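Local coordinates for CELL division inhibitor (PDB 1G3Q), which probably binds and hydrolyses ATP as a MinD-type P-loop ATPase concerned with placing the cell division site, and is seen here with ADP and magnesium, at residues Val25-Arg30 with Glu232-Ala237; Gly39-Ala44 with Gln124-Ser129; Leu50-Pro55 with Val81-Gly86; Ala67-Ala72 with Pro102-Ser107. All coordinates share one frame; numbering follows the deposited sequence.

Contact 1. Residues Val25-Arg30 with Glu232-Ala237; sequences VALGDR and EIEKLA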
loop_
_atom_site.group_PDB
_atom_site.type_symbol
_atom_site.label_atom_id
_atom_site.label_comp_id
_atom_site.label_asym_id
_atom_site.label_seq_id
_atom_site.Cartn_x
_atom_site.Cartn_y
_atom_site.Cartn_z
ATOM N N VAL A 25 -8.728 5.451 -0.121
ATOM C CA VAL A 25 -9.850 6.327 0.181
ATOM C C VAL A 25 -9.876 7.543 -0.744
ATOM O O VAL A 25 -10.945 7.952 -1.203
ATOM C CB VAL A 25 -9.814 6.791 1.660
ATOM C CG1 VAL A 25 -10.998 7.705 1.950
ATOM C CG2 VAL A 25 -9.866 5.574 2.590
ATOM N N ALA A 26 -8.708 8.117 -1.018
ATOM C CA ALA A 26 -8.625 9.273 -1.905
ATOM C C ALA A 26 -9.144 8.901 -3.296
ATOM O O ALA A 26 -9.957 9.622 -3.877
ATOM C CB ALA A 26 -7.183 9.770 -1.994
ATOM N N LEU A 27 -8.679 7.775 -3.829
ATOM C CA LEU A 27 -9.121 7.326 -5.148
ATOM C C LEU A 27 -10.605 6.970 -5.135
ATOM O O LEU A 27 -11.339 7.267 -6.087
ATOM C CB LEU A 27 -8.295 6.117 -5.605
ATOM C CG LEU A 27 -6.839 6.375 -6.011
ATOM C CD1 LEU A 27 -6.121 5.047 -6.201
ATOM C CD2 LEU A 27 -6.798 7.197 -7.304
ATOM N N GLY A 28 -11.046 6.324 -4.060
ATOM C CA GLY A 28 -12.444 5.957 -3.959
ATOM C C GLY A 28 -13.313 7.199 -3.953
ATOM O O GLY A 28 -14.409 7.214 -4.515
ATOM N N ASP A 29 -12.813 8.253 -3.319
ATOM C CA ASP A 29 -13.548 9.504 -3.229
ATOM C C ASP A 29 -13.621 10.200 -4.586
ATOM O O ASP A 29 -14.471 11.060 -4.799
ATOM C CB ASP A 29 -12.892 10.419 -2.191
ATOM C CG ASP A 29 -13.788 11.571 -1.778
ATOM O OD1 ASP A 29 -15.008 11.347 -1.608
ATOM O OD2 ASP A 29 -13.277 12.698 -1.608
ATOM N N ARG A 30 -12.733 9.825 -5.501
ATOM C CA ARG A 30 -12.720 10.418 -6.835
ATOM C C ARG A 30 -13.617 9.605 -7.762
ATOM O O ARG A 30 -13.716 9.891 -8.956
ATOM C CB ARG A 30 -11.290 10.464 -7.386
ATOM C CG ARG A 30 -10.351 11.353 -6.581
ATOM C CD ARG A 30 -8.908 11.181 -7.016
ATOM N NE ARG A 30 -8.669 11.675 -8.368
ATOM C CZ ARG A 30 -8.584 12.962 -8.694
ATOM N NH1 ARG A 30 -8.715 13.896 -7.763
ATOM N NH2 ARG A 30 -8.374 13.314 -9.954
ATOM N N GLU A 232 -2.129 12.367 -9.043
ATOM C CA GLU A 232 -0.955 11.964 -9.813
ATOM C C GLU A 232 -1.034 10.517 -10.289
ATOM O O GLU A 232 -0.719 10.218 -11.442
ATOM C CB GLU A 232 0.319 12.151 -8.985
ATOM C CG GLU A 232 0.732 13.595 -8.771
ATOM C CD GLU A 232 0.929 14.345 -10.080
ATOM O OE1 GLU A 232 1.547 13.777 -11.008
ATOM O OE2 GLU A 232 0.473 15.507 -10.175
ATOM N N ILE A 233 -1.441 9.617 -9.397
ATOM C CA ILE A 233 -1.560 8.203 -9.738
ATOM C C ILE A 233 -2.480 8.022 -10.942
ATOM O O ILE A 233 -2.185 7.237 -11.846
ATOM C CB ILE A 233 -2.121 7.384 -8.545
ATOM C CG1 ILE A 233 -1.109 7.374 -7.396
ATOM C CG2 ILE A 233 -2.451 5.966 -8.986
ATOM C CD1 ILE A 233 0.230 6.773 -7.759
ATOM N N GLU A 234 -3.592 8.750 -10.955
ATOM C CA GLU A 234 -4.538 8.654 -12.059
ATOM C C GLU A 234 -3.925 9.139 -13.367
ATOM O O GLU A 234 -4.171 8.562 -14.427
ATOM C CB GLU A 234 -5.798 9.470 -11.764
ATOM C CG GLU A 234 -6.600 8.984 -10.574
ATOM C CD GLU A 234 -7.989 9.589 -10.543
ATOM O OE1 GLU A 234 -8.096 10.829 -10.640
ATOM O OE2 GLU A 234 -8.973 8.829 -10.423
ATOM N N LYS A 235 -3.130 10.201 -13.290
ATOM C CA LYS A 235 -2.484 10.769 -14.470
ATOM C C LYS A 235 -1.496 9.813 -15.132
ATOM O O LYS A 235 -1.338 9.818 -16.355
ATOM C CB LYS A 235 -1.752 12.060 -14.105
ATOM C CG LYS A 235 -2.656 13.237 -13.794
ATOM C CD LYS A 235 -1.827 14.481 -13.504
ATOM C CE LYS A 235 -2.708 15.705 -13.306
ATOM N NZ LYS A 235 -1.900 16.921 -13.005
ATOM N N LEU A 236 -0.828 8.998 -14.321
ATOM C CA LEU A 236 0.153 8.051 -14.831
ATOM C C LEU A 236 -0.482 6.834 -15.489
ATOM O O LEU A 236 0.221 5.913 -15.908
ATOM C CB LEU A 236 1.081 7.601 -13.704
ATOM C CG LEU A 236 1.894 8.715 -13.046
ATOM C CD1 LEU A 236 2.707 8.138 -11.900
ATOM C CD2 LEU A 236 2.802 9.372 -14.078
ATOM N N ALA A 237 -1.807 6.829 -15.583
ATOM C CA ALA A 237 -2.510 5.711 -16.201
ATOM C C ALA A 237 -2.065 5.564 -17.652
ATOM O O ALA A 237 -1.464 6.527 -18.181
ATOM C CB ALA A 237 -4.015 5.938 -16.136
ATOM O OXT ALA A 237 -2.331 4.495 -18.245
#
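The guanidinium of Arg30 meets Glu234 at its edge, and the carboxyl carbon of Glu234 lies in the guanidinium plane. The two flat groups are turned 78° apart, so the carboxylate stands nearly upright to the guanidinium and offers one oxygen. That oxygen takes both donors. Arg30 NE is 2.5 Å from Glu234 OE1, a very short value whose exact length is doubtful. Arg30 NH2 is 2.6 Å from Glu234 OE1, meets it almost end-on and lies with it in one plane. Neither bond is straight (143° at NE, less at NH2), as is usual when two donors of one guanidinium share a single oxygen. The Arg30 chain bends at chi3 (67°), which swings this edge toward the glutamate. Beside the salt bridge Leu27 CD2 packs on Glu234 CG at 3.7 Å, the two side chains running past each other in opposite directions.

The contact joins the end of helix 16-29, which starts at the nucleotide-binding Lys16 and Thr17, to the C-terminal helix 221-235. Leu27 and Arg30 also touch Ala230 of that helix. The second oxygen, Glu234 OE2, forms a salt bridge with Arg32 NE. The carboxylate is thus shared between two arginines, one at each oxygen. An alanine in place of Glu234 would probably leave both arginines without this anionic mate, set the Arg30 guanidinium free to turn and strip Leu27 of its CG neighbour. The double pairing is likely to favour the ionised carboxylate, and it ties the last helix of the chain to the helix that begins within the P-loop.

Contact 2. Residues Gly39-Ala44 with Gln124-Ser129; sequences GDLTMA and QLDAMS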
loop_
_atom_site.group_PDB
_atom_site.type_symbol
_atom_site.label_atom_id
_atom_site.label_comp_id
_atom_site.label_asym_id
_atom_site.label_seq_id
_atom_site.Cartn_x
_atom_site.Cartn_y
_atom_site.Cartn_z
ATOM N N GLY A 39 -1.297 -7.549 1.817
ATOM C CA GLY A 39 -0.343 -8.587 1.473
ATOM C C GLY A 39 0.756 -8.746 2.512
ATOM O O GLY A 39 1.735 -9.461 2.280
ATOM N N ASP A 40 0.613 -8.072 3.649
ATOM C CA ASP A 40 1.609 -8.175 4.712
ATOM C C ASP A 40 1.150 -9.314 5.614
ATOM O O ASP A 40 0.606 -9.101 6.701
ATOM C CB ASP A 40 1.696 -6.872 5.509
ATOM C CG ASP A 40 3.049 -6.691 6.161
ATOM O OD1 ASP A 40 3.639 -7.715 6.560
ATOM O OD2 ASP A 40 3.520 -5.535 6.279
ATOM N N LEU A 41 1.384 -10.531 5.141
ATOM C CA LEU A 41 0.965 -11.738 5.830
ATOM C C LEU A 41 1.353 -11.896 7.300
ATOM O O LEU A 41 0.557 -12.411 8.087
ATOM C CB LEU A 41 1.430 -12.962 5.030
ATOM C CG LEU A 41 0.978 -12.990 3.559
ATOM C CD1 LEU A 41 1.437 -14.285 2.900
ATOM C CD2 LEU A 41 -0.537 -12.871 3.479
ATOM N N THR A 42 2.549 -11.461 7.683
ATOM C CA THR A 42 2.972 -11.613 9.078
ATOM C C THR A 42 2.597 -10.438 9.970
ATOM O O THR A 42 2.723 -10.524 11.195
ATOM C CB THR A 42 4.497 -11.822 9.199
ATOM O OG1 THR A 42 5.175 -10.644 8.751
ATOM C CG2 THR A 42 4.949 -13.013 8.360
ATOM N N MET A 43 2.137 -9.346 9.365
ATOM C CA MET A 43 1.753 -8.155 10.121
ATOM C C MET A 43 0.520 -7.511 9.496
ATOM O O MET A 43 0.585 -6.393 9.000
ATOM C CB MET A 43 2.906 -7.141 10.127
ATOM C CG MET A 43 4.205 -7.668 10.721
ATOM S SD MET A 43 4.102 -8.003 12.499
ATOM C CE MET A 43 4.620 -6.413 13.154
ATOM N N ALA A 44 -0.603 -8.220 9.520
ATOM C CA ALA A 44 -1.835 -7.705 8.934
ATOM C C ALA A 44 -2.360 -6.518 9.733
ATOM O O ALA A 44 -2.764 -6.677 10.881
ATOM C CB ALA A 44 -2.882 -8.808 8.880
ATOM N N GLN A 124 12.512 -10.852 1.001
ATOM C CA GLN A 124 12.320 -12.251 1.365
ATOM C C GLN A 124 11.056 -12.789 0.690
ATOM O O GLN A 124 10.370 -12.051 -0.020
ATOM C CB GLN A 124 12.252 -12.411 2.887
ATOM C CG GLN A 124 13.570 -12.071 3.586
ATOM C CD GLN A 124 14.775 -12.753 2.938
ATOM O OE1 GLN A 124 14.812 -13.975 2.797
ATOM N NE2 GLN A 124 15.765 -11.960 2.548
ATOM N N LEU A 125 10.751 -14.065 0.908
ATOM C CA LEU A 125 9.605 -14.707 0.264
ATOM C C LEU A 125 8.265 -13.976 0.314
ATOM O O LEU A 125 7.682 -13.681 -0.731
ATOM C CB LEU A 125 9.421 -16.132 0.803
ATOM C CG LEU A 125 8.347 -16.969 0.097
ATOM C CD1 LEU A 125 8.653 -17.061 -1.396
ATOM C CD2 LEU A 125 8.285 -18.354 0.723
ATOM N N ASP A 126 7.762 -13.702 1.514
ATOM C CA ASP A 126 6.481 -13.013 1.639
ATOM C C ASP A 126 6.489 -11.683 0.890
ATOM O O ASP A 126 5.547 -11.367 0.164
ATOM C CB ASP A 126 6.139 -12.773 3.115
ATOM C CG ASP A 126 5.696 -14.038 3.825
ATOM O OD1 ASP A 126 5.780 -15.129 3.220
ATOM O OD2 ASP A 126 5.263 -13.941 4.994
ATOM N N ALA A 127 7.556 -10.909 1.068
ATOM C CA ALA A 127 7.677 -9.610 0.413
ATOM C C ALA A 127 7.643 -9.740 -1.106
ATOM O O ALA A 127 6.905 -9.021 -1.783
ATOM C CB ALA A 127 8.968 -8.920 0.847
ATOM N N MET A 128 8.443 -10.658 -1.640
ATOM C CA MET A 128 8.500 -10.865 -3.083
ATOM C C MET A 128 7.174 -11.358 -3.649
ATOM O O MET A 128 6.732 -10.895 -4.701
ATOM C CB MET A 128 9.607 -11.862 -3.434
ATOM C CG MET A 128 11.018 -11.354 -3.195
ATOM S SD MET A 128 11.431 -9.886 -4.168
ATOM C CE MET A 128 11.134 -10.472 -5.820
ATOM N N SER A 129 6.543 -12.299 -2.953
ATOM C CA SER A 129 5.266 -12.854 -3.399
ATOM C C SER A 129 4.193 -11.775 -3.513
ATOM O O SER A 129 3.382 -11.787 -4.436
ATOM C CB SER A 129 4.790 -13.935 -2.427
ATOM O OG SER A 129 5.738 -14.980 -2.333
#
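Leu41 and Asp126 bring the backbones to 7.0 Å between their CA atoms, where a type I beta turn from Asp40 to Met43 faces the first turn of helix 125-131. Across this gap Asp126 does the touching with one oxygen. Its OD2 lies 3.5 Å from Thr42 CG2 and 4.0 Å from Leu41 CB. These are carbon-to-oxygen contacts, and no hydrogen bond crosses between the segments. The rotation of Thr42 explains this: OG1 sits between the backbone N and the carbonyl carbon (chi1 65°), which leaves the methyl and not the hydroxyl facing the carboxylate.

On the helix, Ser129 OG donates to Leu125 O at 2.8 Å. It comes from above the carbonyl plane, 46° out of it. Leu125 O also accepts from Ser129 N, so one carbonyl holds both the serine backbone and its hydroxyl.

Leu41, Asp126 and Ser129 all rest on Pro98, and His60 NE2 bonds to Leu41 O. The loop follows strand 34-38 and probably corresponds to the first switch region of the family. It carries Asp40, which binds magnesium in a structure of this protein but not in this model. The Thr42 side chain is about 9 Å from the bound magnesium ion. Asp126 OD2 is 6.6 Å from Asp40 OD1, a separation without contact. Asp126 stands in the first helical turn, whose end would tend to stabilise a negative charge. Between these two segments the contact is light van der Waals packing against a carboxylate oxygen, with no hydrogen bond across it.

Contact 3. Residues Leu50-Pro55 with Val81-Gly86; sequences LGVDDP and VYVLPG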
loop_
_atom_site.group_PDB
_atom_site.type_symbol
_atom_site.label_atom_id
_atom_site.label_comp_id
_atom_site.label_asym_id
_atom_site.label_seq_id
_atom_site.Cartn_x
_atom_site.Cartn_y
_atom_site.Cartn_z
ATOM N N LEU A 50 -8.519 0.502 8.043
ATOM C CA LEU A 50 -9.664 0.905 7.227
ATOM C C LEU A 50 -10.984 0.738 7.984
ATOM O O LEU A 50 -12.063 0.910 7.417
ATOM C CB LEU A 50 -9.695 0.115 5.916
ATOM C CG LEU A 50 -8.634 0.545 4.893
ATOM C CD1 LEU A 50 -8.642 -0.399 3.698
ATOM C CD2 LEU A 50 -8.915 1.976 4.446
ATOM N N GLY A 51 -10.898 0.389 9.263
ATOM C CA GLY A 51 -12.106 0.249 10.064
ATOM C C GLY A 51 -12.895 -1.045 9.952
ATOM O O GLY A 51 -14.022 -1.119 10.433
ATOM N N VAL A 52 -12.325 -2.057 9.309
ATOM C CA VAL A 52 -12.990 -3.351 9.176
ATOM C C VAL A 52 -12.260 -4.254 10.164
ATOM O O VAL A 52 -11.236 -4.855 9.843
ATOM C CB VAL A 52 -12.849 -3.900 7.748
ATOM C CG1 VAL A 52 -13.542 -5.248 7.634
ATOM C CG2 VAL A 52 -13.448 -2.909 6.760
ATOM N N ASP A 53 -12.800 -4.357 11.371
ATOM C CA ASP A 53 -12.129 -5.115 12.415
ATOM C C ASP A 53 -12.578 -6.538 12.692
ATOM O O ASP A 53 -11.906 -7.253 13.426
ATOM C CB ASP A 53 -12.202 -4.329 13.727
ATOM C CG ASP A 53 -12.135 -2.827 13.514
ATOM O OD1 ASP A 53 -11.235 -2.364 12.779
ATOM O OD2 ASP A 53 -12.980 -2.106 14.087
ATOM N N ASP A 54 -13.677 -6.972 12.093
ATOM C CA ASP A 54 -14.197 -8.294 12.407
ATOM C C ASP A 54 -14.320 -9.356 11.303
ATOM O O ASP A 54 -15.044 -10.334 11.476
ATOM C CB ASP A 54 -15.565 -8.089 13.062
ATOM C CG ASP A 54 -15.904 -9.168 14.046
ATOM O OD1 ASP A 54 -15.012 -9.548 14.836
ATOM O OD2 ASP A 54 -17.063 -9.623 14.039
ATOM N N PRO A 55 -13.591 -9.210 10.185
ATOM C CA PRO A 55 -13.723 -10.219 9.126
ATOM C C PRO A 55 -13.429 -11.665 9.529
ATOM O O PRO A 55 -12.375 -11.961 10.083
ATOM C CB PRO A 55 -12.763 -9.713 8.054
ATOM C CG PRO A 55 -11.658 -9.118 8.872
ATOM C CD PRO A 55 -12.422 -8.344 9.937
ATOM N N VAL A 81 -14.610 1.802 -1.809
ATOM C CA VAL A 81 -13.427 1.148 -1.262
ATOM C C VAL A 81 -13.758 -0.191 -0.614
ATOM O O VAL A 81 -14.592 -0.277 0.288
ATOM C CB VAL A 81 -12.721 2.045 -0.226
ATOM C CG1 VAL A 81 -11.492 1.332 0.335
ATOM C CG2 VAL A 81 -12.314 3.357 -0.875
ATOM N N TYR A 82 -13.100 -1.240 -1.088
ATOM C CA TYR A 82 -13.308 -2.567 -0.541
ATOM C C TYR A 82 -11.974 -3.069 -0.012
ATOM O O TYR A 82 -10.920 -2.538 -0.369
ATOM C CB TYR A 82 -13.856 -3.498 -1.622
ATOM C CG TYR A 82 -15.136 -2.969 -2.222
ATOM C CD1 TYR A 82 -15.112 -1.955 -3.177
ATOM C CD2 TYR A 82 -16.376 -3.436 -1.786
ATOM C CE1 TYR A 82 -16.291 -1.412 -3.685
ATOM C CE2 TYR A 82 -17.562 -2.900 -2.283
ATOM C CZ TYR A 82 -17.510 -1.888 -3.230
ATOM O OH TYR A 82 -18.676 -1.345 -3.709
ATOM N N VAL A 83 -12.015 -4.075 0.849
ATOM C CA VAL A 83 -10.781 -4.598 1.407
ATOM C C VAL A 83 -10.721 -6.120 1.398
ATOM O O VAL A 83 -11.741 -6.806 1.533
ATOM C CB VAL A 83 -10.571 -4.066 2.857
ATOM C CG1 VAL A 83 -11.721 -4.510 3.746
ATOM C CG2 VAL A 83 -9.226 -4.549 3.426
ATOM N N LEU A 84 -9.510 -6.626 1.176
ATOM C CA LEU A 84 -9.203 -8.056 1.184
ATOM C C LEU A 84 -8.266 -8.085 2.388
ATOM O O LEU A 84 -7.061 -7.887 2.258
ATOM C CB LEU A 84 -8.459 -8.452 -0.101
ATOM C CG LEU A 84 -7.917 -9.884 -0.215
ATOM C CD1 LEU A 84 -8.964 -10.867 0.241
ATOM C CD2 LEU A 84 -7.501 -10.172 -1.658
ATOM N N PRO A 85 -8.828 -8.305 3.586
ATOM C CA PRO A 85 -8.102 -8.344 4.858
ATOM C C PRO A 85 -7.213 -9.543 5.133
ATOM O O PRO A 85 -7.381 -10.605 4.555
ATOM C CB PRO A 85 -9.225 -8.235 5.879
ATOM C CG PRO A 85 -10.283 -9.114 5.249
ATOM C CD PRO A 85 -10.240 -8.693 3.780
ATOM N N GLY A 86 -6.259 -9.346 6.035
ATOM C CA GLY A 86 -5.365 -10.419 6.420
ATOM C C GLY A 86 -5.689 -10.824 7.847
ATOM O O GLY A 86 -6.189 -10.010 8.624
#
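Val83 meets two residues of the 50-55 loop, one with each methyl. Its CG1 lies 3.8 Å from Val52 CG2, and its CG2 lies 4.2 Å from Leu50 CD1. The split follows from the torsion of Val83 (chi1 61°), which sets CG1 between the backbone N and the carbonyl carbon and CG2 opposite the N. Further along, the Pro55 and Pro85 rings lie alongside each other, pointing opposite ways. Pro55 CB is 3.8 Å from Pro85 CG, and Pro55 CG is 3.9 Å from the same atom. All of these contacts are apolar.

The loop enters through a Schellman motif that ends helix 46-49. Gly51 is its C-prime residue, with a positive phi (81°) that suits glycine. The other partner, strand 81-84, lies in the mixed sheet of this P-loop ATPase fold, between antiparallel strand 74-75 and parallel strand 34-38.

Tyr74 of the neighbouring strand touches Pro55, Val83 and Pro85 and so backs the same apolar cluster. Ser47 of helix 46-49 touches both prolines, and its OG bonds to Val52 O. Leu50 reaches Ala36 of strand 34-38 and Pro212. The backbone of Tyr82 bonds to Val34 and Ala36, and that of Leu84 to Ala36 and Asp38.

Contact 4. Residues Ala67-Ala72 with Pro102-Ser107; sequences ANVEDA and PEVIKS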
loop_
_atom_site.group_PDB
_atom_site.type_symbol
_atom_site.label_atom_id
_atom_site.label_comp_id
_atom_site.label_asym_id
_atom_site.label_seq_id
_atom_site.Cartn_x
_atom_site.Cartn_y
_atom_site.Cartn_z
ATOM N N ALA A 67 -10.727 -21.113 1.169
ATOM C CA ALA A 67 -11.806 -20.202 0.808
ATOM C C ALA A 67 -11.594 -19.559 -0.555
ATOM O O ALA A 67 -10.461 -19.387 -0.998
ATOM C CB ALA A 67 -11.942 -19.111 1.874
ATOM N N ASN A 68 -12.694 -19.209 -1.214
ATOM C CA ASN A 68 -12.630 -18.547 -2.510
ATOM C C ASN A 68 -12.363 -17.073 -2.223
ATOM O O ASN A 68 -12.935 -16.508 -1.291
ATOM C CB ASN A 68 -13.953 -18.716 -3.261
ATOM C CG ASN A 68 -14.234 -20.162 -3.615
ATOM O OD1 ASN A 68 -13.371 -20.849 -4.155
ATOM N ND2 ASN A 68 -15.443 -20.631 -3.317
ATOM N N VAL A 69 -11.498 -16.448 -3.014
ATOM C CA VAL A 69 -11.159 -15.050 -2.784
ATOM C C VAL A 69 -12.392 -14.141 -2.743
ATOM O O VAL A 69 -12.383 -13.108 -2.073
ATOM C CB VAL A 69 -10.160 -14.534 -3.847
ATOM C CG1 VAL A 69 -10.843 -14.409 -5.201
ATOM C CG2 VAL A 69 -9.563 -13.206 -3.393
ATOM N N GLU A 70 -13.456 -14.533 -3.444
ATOM C CA GLU A 70 -14.689 -13.748 -3.460
ATOM C C GLU A 70 -15.241 -13.585 -2.046
ATOM O O GLU A 70 -15.829 -12.552 -1.715
ATOM C CB GLU A 70 -15.767 -14.435 -4.312
ATOM C CG GLU A 70 -15.589 -14.363 -5.820
ATOM C CD GLU A 70 -14.367 -15.105 -6.321
ATOM O OE1 GLU A 70 -13.971 -16.117 -5.698
ATOM O OE2 GLU A 70 -13.810 -14.679 -7.357
ATOM N N ASP A 71 -15.063 -14.609 -1.216
ATOM C CA ASP A 71 -15.573 -14.571 0.148
ATOM C C ASP A 71 -14.688 -13.840 1.147
ATOM O O ASP A 71 -14.994 -13.804 2.340
ATOM C CB ASP A 71 -15.852 -15.991 0.649
ATOM C CG ASP A 71 -17.036 -16.623 -0.054
ATOM O OD1 ASP A 71 -17.995 -15.884 -0.344
ATOM O OD2 ASP A 71 -17.019 -17.845 -0.305
ATOM N N ALA A 72 -13.596 -13.256 0.664
ATOM C CA ALA A 72 -12.689 -12.514 1.530
ATOM C C ALA A 72 -12.711 -11.038 1.150
ATOM O O ALA A 72 -11.862 -10.261 1.579
ATOM C CB ALA A 72 -11.276 -13.077 1.422
ATOM N N PRO A 102 0.193 -13.961 -6.217
ATOM C CA PRO A 102 0.042 -13.449 -7.584
ATOM C C PRO A 102 -1.199 -13.951 -8.323
ATOM O O PRO A 102 -1.928 -13.156 -8.911
ATOM C CB PRO A 102 1.341 -13.881 -8.252
ATOM C CG PRO A 102 2.327 -13.760 -7.126
ATOM C CD PRO A 102 1.579 -14.410 -5.981
ATOM N N GLU A 103 -1.447 -15.257 -8.293
ATOM C CA GLU A 103 -2.610 -15.801 -8.985
ATOM C C GLU A 103 -3.918 -15.348 -8.341
ATOM O O GLU A 103 -4.886 -15.042 -9.038
ATOM C CB GLU A 103 -2.545 -17.335 -9.033
ATOM C CG GLU A 103 -2.575 -18.039 -7.683
ATOM C CD GLU A 103 -2.249 -19.526 -7.791
ATOM O OE1 GLU A 103 -1.152 -19.866 -8.287
ATOM O OE2 GLU A 103 -3.088 -20.354 -7.379
ATOM N N VAL A 104 -3.945 -15.290 -7.014
ATOM C CA VAL A 104 -5.153 -14.868 -6.311
ATOM C C VAL A 104 -5.508 -13.413 -6.601
ATOM O O VAL A 104 -6.637 -13.103 -6.971
ATOM C CB VAL A 104 -5.005 -15.032 -4.785
ATOM C CG1 VAL A 104 -6.222 -14.440 -4.081
ATOM C CG2 VAL A 104 -4.865 -16.504 -4.434
ATOM N N ILE A 105 -4.543 -12.521 -6.431
ATOM C CA ILE A 105 -4.784 -11.104 -6.660
ATOM C C ILE A 105 -5.147 -10.790 -8.110
ATOM O O ILE A 105 -6.153 -10.136 -8.379
ATOM C CB ILE A 105 -3.558 -10.272 -6.239
ATOM C CG1 ILE A 105 -3.357 -10.407 -4.728
ATOM C CG2 ILE A 105 -3.746 -8.808 -6.640
ATOM C CD1 ILE A 105 -2.130 -9.695 -4.186
ATOM N N LYS A 106 -4.338 -11.272 -9.044
ATOM C CA LYS A 106 -4.584 -11.009 -10.452
ATOM C C LYS A 106 -5.944 -11.495 -10.954
ATOM O O LYS A 106 -6.467 -10.965 -11.930
ATOM C CB LYS A 106 -3.444 -11.599 -11.287
ATOM C CG LYS A 106 -2.100 -10.957 -10.947
ATOM C CD LYS A 106 -0.970 -11.430 -11.852
ATOM C CE LYS A 106 0.306 -10.653 -11.557
ATOM N NZ LYS A 106 1.394 -10.944 -12.529
ATOM N N SER A 107 -6.527 -12.482 -10.281
ATOM C CA SER A 107 -7.832 -12.997 -10.684
ATOM C C SER A 107 -8.948 -11.990 -10.393
ATOM O O SER A 107 -10.082 -12.169 -10.832
ATOM C CB SER A 107 -8.143 -14.301 -9.949
ATOM O OG SER A 107 -8.421 -14.057 -8.577
#
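Val69 and Val104 lie alongside each other, their side chains running in opposite directions. The nearest meeting is methyl to methyl, with Val69 CG2 3.6 Å from Val104 CG1. The same Val104 CG1 is 3.9 Å from Val69 CB, so it sits against the branch point as well as the methyl. Each of the two touching methyls lies opposite its own backbone N (chi1 of Val104 174°). The other methyl of Val69, CG1, turns toward Ser107 and comes within 4.2 Å of Ser107 OG. One valine thus touches two residues, three apart, on the 102-107 segment.

Ser107 OG is already engaged. It donates to Val104 O at 2.6 Å, tilted 26° from the carbonyl plane. This bond turns the hydroxyl back on the Val104 carbonyl, within its own segment, and its contact with Val69 CG1 is a long van der Waals one. On the other side, Val69 opens the short 3-10 segment 69-71. Asp71 N bonds to Asn68 O at 2.9 Å, and Ala72 N bonds to Val69 O at 3.0 Å.

The contact joins the loop before strand 74-75 to helix 101-106. Val62 of helix 59-63 touches Val69, Ala72 and Val104 and so ties the two parts together. Leu84 of strand 81-84 touches Val69 and Ala72, while Ile105 packs the helix on Ile115 and Ile117 of strand 114-118. The site is away from the nucleotide. No hydrogen bond or charge pair crosses between the segments; the meeting rests mainly on van der Waals packing of the two valines.

Contacts 2, 3 and 4 join parts of the chain up to Ser129, while contact 1 brings in the C-terminal helix. Contacts 1 and 2 are on opposite sides of the chain's centre, their centres 25 Å apart. Contact 3 touches all the others. Its Val81 CG2 lies 4.0 Å from Val25 CA of contact 1, and its Gly86 O lies 3.5 Å from Ala44 CB of contact 2. Its Leu84 CD2 lies 4.1 Å from Val69 CG2 of contact 4. Contacts 2 and 4 meet where Ser129 O approaches Pro102 CG. The side chains of Thr42 in contact 2 and Leu50 in contact 3 lie about 10 Å and about 11 Å from the bound ADP.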